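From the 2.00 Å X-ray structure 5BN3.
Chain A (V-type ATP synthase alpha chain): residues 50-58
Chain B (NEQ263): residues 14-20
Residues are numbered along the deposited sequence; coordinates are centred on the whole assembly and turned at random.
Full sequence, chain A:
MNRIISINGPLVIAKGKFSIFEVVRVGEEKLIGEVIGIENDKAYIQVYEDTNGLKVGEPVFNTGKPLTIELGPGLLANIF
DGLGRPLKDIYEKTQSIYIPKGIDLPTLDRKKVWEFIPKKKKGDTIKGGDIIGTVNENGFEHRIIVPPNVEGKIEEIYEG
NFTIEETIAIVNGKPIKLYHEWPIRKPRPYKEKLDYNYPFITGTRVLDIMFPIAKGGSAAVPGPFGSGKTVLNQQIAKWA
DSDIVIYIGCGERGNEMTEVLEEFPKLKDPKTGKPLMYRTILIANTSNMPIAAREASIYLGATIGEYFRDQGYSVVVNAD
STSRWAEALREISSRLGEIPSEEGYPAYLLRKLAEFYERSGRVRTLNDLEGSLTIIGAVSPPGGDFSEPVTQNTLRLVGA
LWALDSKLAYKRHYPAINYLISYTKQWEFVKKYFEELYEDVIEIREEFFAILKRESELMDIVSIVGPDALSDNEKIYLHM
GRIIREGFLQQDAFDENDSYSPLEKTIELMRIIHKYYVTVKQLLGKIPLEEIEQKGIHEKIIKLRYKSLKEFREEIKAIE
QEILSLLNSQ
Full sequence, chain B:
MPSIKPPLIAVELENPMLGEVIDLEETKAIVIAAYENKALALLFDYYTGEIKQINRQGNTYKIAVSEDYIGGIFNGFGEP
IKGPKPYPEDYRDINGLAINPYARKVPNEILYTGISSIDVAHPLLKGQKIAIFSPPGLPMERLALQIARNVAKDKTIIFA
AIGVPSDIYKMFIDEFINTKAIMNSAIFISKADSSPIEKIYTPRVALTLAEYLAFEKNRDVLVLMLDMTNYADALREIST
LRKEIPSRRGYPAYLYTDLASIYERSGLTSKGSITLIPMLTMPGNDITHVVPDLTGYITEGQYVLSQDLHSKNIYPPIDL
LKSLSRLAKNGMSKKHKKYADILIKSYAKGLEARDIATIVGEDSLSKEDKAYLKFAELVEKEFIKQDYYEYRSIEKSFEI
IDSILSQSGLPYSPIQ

Chain A, residues 50-58: DTNGLKVGE
Chain B 14-20: ENPMLGE

The two stretches, one from the V-type ATP synthase alpha chain and one from NEQ263, lie side by side as extended loops and run in opposite directions, so that A:Gly53 faces B:Leu18 (CA–CA 5.1 Å), A:Lys55 faces B:Met17 (CA–CA 4.2 Å) and A:Val56 faces B:Asn15 (CA–CA 4.7 Å). Neither forms a regular strand. A single beta bridge, A:Lys55 with B:Met17, and three backbone hydrogen bonds hold them together, burying 496 Å² in total.

Chain A enters at A:Asp50 (phi/psi −66/137, chi1 t), whose OD1 accepts a weak hydrogen bond from the N of A:Asn52 at 3.4 Å. A type II turn then spans A:Thr51 to A:Leu54, closed by A:Leu54 N to A:Thr51 O at 3.2 Å. A:Thr51 (−106/3, chi1 p) offers its O to CD1 of B:Leu18 at 4.0 Å, a van der Waals contact; its OG1 is satisfied elsewhere in the structure. A:Asn52 (−64/133, chi1 t) starts sideways, but its end comes nearer chain B and lies over B:Leu18 and B:Gly19.

A:Gly53 adopts 93/−8, where a CB would jam against the preceding carbonyl O. Its N donates to B:Leu18 O at 2.8 Å (142°), while its own O lies 3.4 Å from CG of B:Met17. B:Leu18 sits in a matching type II turn, B:Met17 to B:Glu20, closed by B:Glu20 N to B:Met17 O at 3.1 Å. In that turn B:Leu18 is at −64/122 and B:Gly19 at 90/3, again a glycine conformation. The CB of B:Leu18 points toward chain A, with chi1 −140° and chi2 −139°, both between wells.

A:Leu54 (−67/153, chi1 m, chi2 t) turns its CB away and contributes through its backbone. Its O accepts from B:Leu18 N at 3.0 Å (153°) and also receives a CA-H...O contact from B:Met17 CA at 3.3 Å. B:Met17 (−108/130; t, t, m) donates its N to OE2 of B:Glu20 at 3.3 Å, within its own chain.

A:Lys55 (−126/142; chi1 −131°, then t, m, t) directs its amine away from chain B, so the aliphatic part of the side chain makes the contact: CG lies 3.7 Å from B:Met17 CB and 3.6 Å from B:Asn15 O. Its N makes a weak hydrogen bond to A:Glu58 OE1 at 3.0 Å.

A:Val56 (−60/−28, chi1 t) points its CB toward chain B. Its N donates to B:Pro16 O at 3.1 Å, nearly straight at 170°, and its CB packs 3.8 Å from CD of B:Pro16 (−63/145, C-gamma exo), an apolar pairing beside the polar bond.

At A:Gly57 (−88/62) the CA rests 3.5 Å from ND2 of B:Asn15 (51/71, chi1 m, chi2 −16°); a CB here would fall 2.3 Å from that ND2. A:Glu58 (−146/144) closes the segment, its N bonded weakly to A:Val56 O at 3.1 Å.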

ATOM      1  N   ASP A  50      -0.039  13.387 -33.414  1.00 48.84           N
ATOM      2  CA  ASP A  50      -0.786  14.191 -32.453  1.00 48.19           C
ATOM      3  C   ASP A  50      -2.205  14.449 -32.951  1.00 54.63           C
ATOM      4  O   ASP A  50      -2.419  14.743 -34.129  1.00 49.65           O
ATOM      5  CB  ASP A  50      -0.073  15.512 -32.172  1.00 48.94           C
ATOM      6  CG  ASP A  50      -0.753  16.319 -31.083  1.00 69.62           C
ATOM      7  OD1 ASP A  50      -1.408  15.716 -30.204  1.00 79.90           O
ATOM      8  OD2 ASP A  50      -0.628  17.561 -31.103  1.00 79.95           O
ATOM      9  N   THR A  51      -3.169  14.330 -32.046  1.00 46.87           N
ATOM     10  CA  THR A  51      -4.578  14.432 -32.409  1.00 50.75           C
ATOM     11  C   THR A  51      -5.215  15.747 -31.969  1.00 45.83           C
ATOM     12  O   THR A  51      -6.418  15.944 -32.146  1.00 46.65           O
ATOM     13  CB  THR A  51      -5.393  13.260 -31.834  1.00 47.06           C
ATOM     14  OG1 THR A  51      -5.274  13.244 -30.406  1.00 46.87           O
ATOM     15  CG2 THR A  51      -4.898  11.939 -32.399  1.00 43.26           C
ATOM     16  N   ASN A  52      -4.420  16.642 -31.391  1.00 47.43           N
ATOM     17  CA  ASN A  52      -4.933  17.955 -31.016  1.00 63.78           C
ATOM     18  C   ASN A  52      -5.353  18.726 -32.262  1.00 53.06           C
ATOM     19  O   ASN A  52      -4.622  18.763 -33.254  1.00 46.81           O
ATOM     20  CB  ASN A  52      -3.884  18.749 -30.235  1.00 52.48           C
ATOM     21  CG  ASN A  52      -4.485  19.907 -29.454  1.00 60.36           C
ATOM     22  OD1 ASN A  52      -5.556  19.780 -28.858  1.00 60.51           O
ATOM     23  ND2 ASN A  52      -3.796  21.042 -29.455  1.00 57.84           N
ATOM     24  N   GLY A  53      -6.539  19.323 -32.221  1.00 51.10           N
ATOM     25  CA  GLY A  53      -7.036  20.081 -33.353  1.00 52.62           C
ATOM     26  C   GLY A  53      -7.901  19.263 -34.292  1.00 62.09           C
ATOM     27  O   GLY A  53      -8.500  19.810 -35.217  1.00 52.83           O
ATOM     28  N   LEU A  54      -7.965  17.952 -34.065  1.00 50.81           N
ATOM     29  CA  LEU A  54      -8.841  17.096 -34.864  1.00 47.49           C
ATOM     30  C   LEU A  54     -10.305  17.439 -34.584  1.00 51.53           C
ATOM     31  O   LEU A  54     -10.640  17.929 -33.505  1.00 48.96           O
ATOM     32  CB  LEU A  54      -8.579  15.612 -34.591  1.00 46.50           C
ATOM     33  CG  LEU A  54      -7.384  14.945 -35.276  1.00 57.92           C
ATOM     34  CD1 LEU A  54      -7.339  13.456 -34.953  1.00 50.66           C
ATOM     35  CD2 LEU A  54      -7.449  15.152 -36.776  1.00 52.93           C
ATOM     36  N   LYS A  55     -11.171  17.180 -35.559  1.00 50.91           N
ATOM     37  CA  LYS A  55     -12.570  17.587 -35.475  1.00 47.78           C
ATOM     38  C   LYS A  55     -13.506  16.401 -35.683  1.00 45.87           C
ATOM     39  O   LYS A  55     -13.234  15.529 -36.510  1.00 48.14           O
ATOM     40  CB  LYS A  55     -12.857  18.644 -36.541  1.00 62.51           C
ATOM     41  CG  LYS A  55     -13.587  19.878 -36.045  1.00 68.11           C
ATOM     42  CD  LYS A  55     -14.101  20.700 -37.223  1.00 80.17           C
ATOM     43  CE  LYS A  55     -13.049  20.831 -38.318  1.00 87.35           C
ATOM     44  NZ  LYS A  55     -13.601  21.414 -39.574  1.00 87.97           N
ATOM     45  N   VAL A  56     -14.612  16.376 -34.940  1.00 51.51           N
ATOM     46  CA  VAL A  56     -15.638  15.345 -35.109  1.00 55.94           C
ATOM     47  C   VAL A  56     -16.198  15.387 -36.536  1.00 60.07           C
ATOM     48  O   VAL A  56     -16.628  14.372 -37.086  1.00 63.32           O
ATOM     49  CB  VAL A  56     -16.758  15.492 -34.043  1.00 54.37           C
ATOM     50  CG1 VAL A  56     -17.966  14.630 -34.372  1.00 49.60           C
ATOM     51  CG2 VAL A  56     -16.222  15.130 -32.664  1.00 61.96           C
ATOM     52  N   GLY A  57     -16.157  16.562 -37.153  1.00 52.65           N
ATOM     53  CA  GLY A  57     -16.556  16.683 -38.542  1.00 94.67           C
ATOM     54  C   GLY A  57     -15.425  16.441 -39.530  1.00100.81           C
ATOM     55  O   GLY A  57     -15.080  17.334 -40.304  1.00103.20           O
ATOM     56  N   GLU A  58     -14.855  15.234 -39.517  1.00 63.79           N
ATOM     57  CA  GLU A  58     -13.725  14.902 -40.391  1.00 50.22           C
ATOM     58  C   GLU A  58     -13.727  13.449 -40.875  1.00 56.14           C
ATOM     59  O   GLU A  58     -14.114  12.540 -40.141  1.00 54.54           O
ATOM     60  CB  GLU A  58     -12.387  15.234 -39.712  1.00 57.63           C
ATOM     61  CG  GLU A  58     -12.005  16.702 -39.794  1.00 55.54           C
ATOM     62  CD  GLU A  58     -10.542  16.950 -39.493  1.00 75.30           C
ATOM     63  OE1 GLU A  58     -10.239  17.475 -38.402  1.00 62.18           O
ATOM     64  OE2 GLU A  58      -9.694  16.629 -40.352  1.00 66.44           O
TER
ATOM     65  N   GLU B  14     -21.824  21.635 -32.567  1.00 69.38           N
ATOM     66  CA  GLU B  14     -21.799  20.920 -33.837  1.00 68.02           C
ATOM     67  C   GLU B  14     -20.349  20.676 -34.234  1.00 61.55           C
ATOM     68  O   GLU B  14     -19.584  21.624 -34.419  1.00 67.01           O
ATOM     69  CB  GLU B  14     -22.517  21.714 -34.910  1.00 68.41           C
ATOM     70  N   ASN B  15     -19.982  19.403 -34.355  1.00 63.91           N
ATOM     71  CA  ASN B  15     -18.619  18.994 -34.707  1.00 57.88           C
ATOM     72  C   ASN B  15     -17.513  19.638 -33.864  1.00 47.98           C
ATOM     73  O   ASN B  15     -16.753  20.471 -34.360  1.00 51.47           O
ATOM     74  CB  ASN B  15     -18.356  19.215 -36.201  1.00 56.79           C
ATOM     75  CG  ASN B  15     -19.269  18.383 -37.084  1.00 66.15           C
ATOM     76  OD1 ASN B  15     -19.900  17.429 -36.625  1.00 69.81           O
ATOM     77  ND2 ASN B  15     -19.335  18.737 -38.361  1.00 78.00           N
ATOM     78  N   PRO B  16     -17.415  19.241 -32.585  1.00 51.26           N
ATOM     79  CA  PRO B  16     -16.413  19.795 -31.667  1.00 55.05           C
ATOM     80  C   PRO B  16     -14.988  19.485 -32.111  1.00 48.60           C
ATOM     81  O   PRO B  16     -14.732  18.411 -32.659  1.00 48.20           O
ATOM     82  CB  PRO B  16     -16.703  19.068 -30.350  1.00 48.77           C
ATOM     83  CG  PRO B  16     -18.108  18.576 -30.475  1.00 65.48           C
ATOM     84  CD  PRO B  16     -18.278  18.250 -31.924  1.00 47.00           C
ATOM     85  N   MET B  17     -14.077  20.423 -31.872  1.00 48.45           N
ATOM     86  CA  MET B  17     -12.664  20.229 -32.170  1.00 47.25           C
ATOM     87  C   MET B  17     -11.890  20.070 -30.866  1.00 49.68           C
ATOM     88  O   MET B  17     -12.047  20.870 -29.946  1.00 47.79           O
ATOM     89  CB  MET B  17     -12.118  21.421 -32.961  1.00 44.57           C
ATOM     90  CG  MET B  17     -10.598  21.475 -33.071  1.00 58.33           C
ATOM     91  SD  MET B  17     -10.012  23.054 -33.728  1.00 71.30           S
ATOM     92  CE  MET B  17     -10.823  23.073 -35.328  1.00 76.96           C
ATOM     93  N   LEU B  18     -11.064  19.033 -30.788  1.00 53.36           N
ATOM     94  CA  LEU B  18     -10.243  18.799 -29.604  1.00 52.11           C
ATOM     95  C   LEU B  18      -9.240  19.940 -29.433  1.00 42.70           C
ATOM     96  O   LEU B  18      -8.445  20.213 -30.333  1.00 47.56           O
ATOM     97  CB  LEU B  18      -9.494  17.472 -29.733  1.00 51.99           C
ATOM     98  CG  LEU B  18      -9.350  16.562 -28.508  1.00 71.05           C
ATOM     99  CD1 LEU B  18      -7.950  15.962 -28.459  1.00 68.35           C
ATOM    100  CD2 LEU B  18      -9.680  17.286 -27.211  1.00 47.84           C
ATOM    101  N   GLY B  19      -9.285  20.609 -28.284  1.00 40.87           N
ATOM    102  CA  GLY B  19      -8.366  21.700 -28.004  1.00 37.85           C
ATOM    103  C   GLY B  19      -8.861  23.066 -28.450  1.00 40.49           C
ATOM    104  O   GLY B  19      -8.157  24.064 -28.304  1.00 38.54           O
ATOM    105  N   GLU B  20     -10.077  23.105 -28.985  1.00 47.79           N
ATOM    106  CA  GLU B  20     -10.653  24.321 -29.562  1.00 47.60           C
ATOM    107  C   GLU B  20     -10.880  25.426 -28.525  1.00 42.60           C
ATOM    108  O   GLU B  20     -11.372  25.168 -27.426  1.00 48.80           O
ATOM    109  CB  GLU B  20     -11.975  23.967 -30.253  1.00 56.36           C
ATOM    110  CG  GLU B  20     -12.740  25.120 -30.873  1.00 62.84           C
ATOM    111  CD  GLU B  20     -14.054  24.667 -31.490  1.00 60.34           C
ATOM    112  OE1 GLU B  20     -14.590  25.394 -32.351  1.00 80.94           O
ATOM    113  OE2 GLU B  20     -14.553  23.582 -31.113  1.00 60.51           O
TER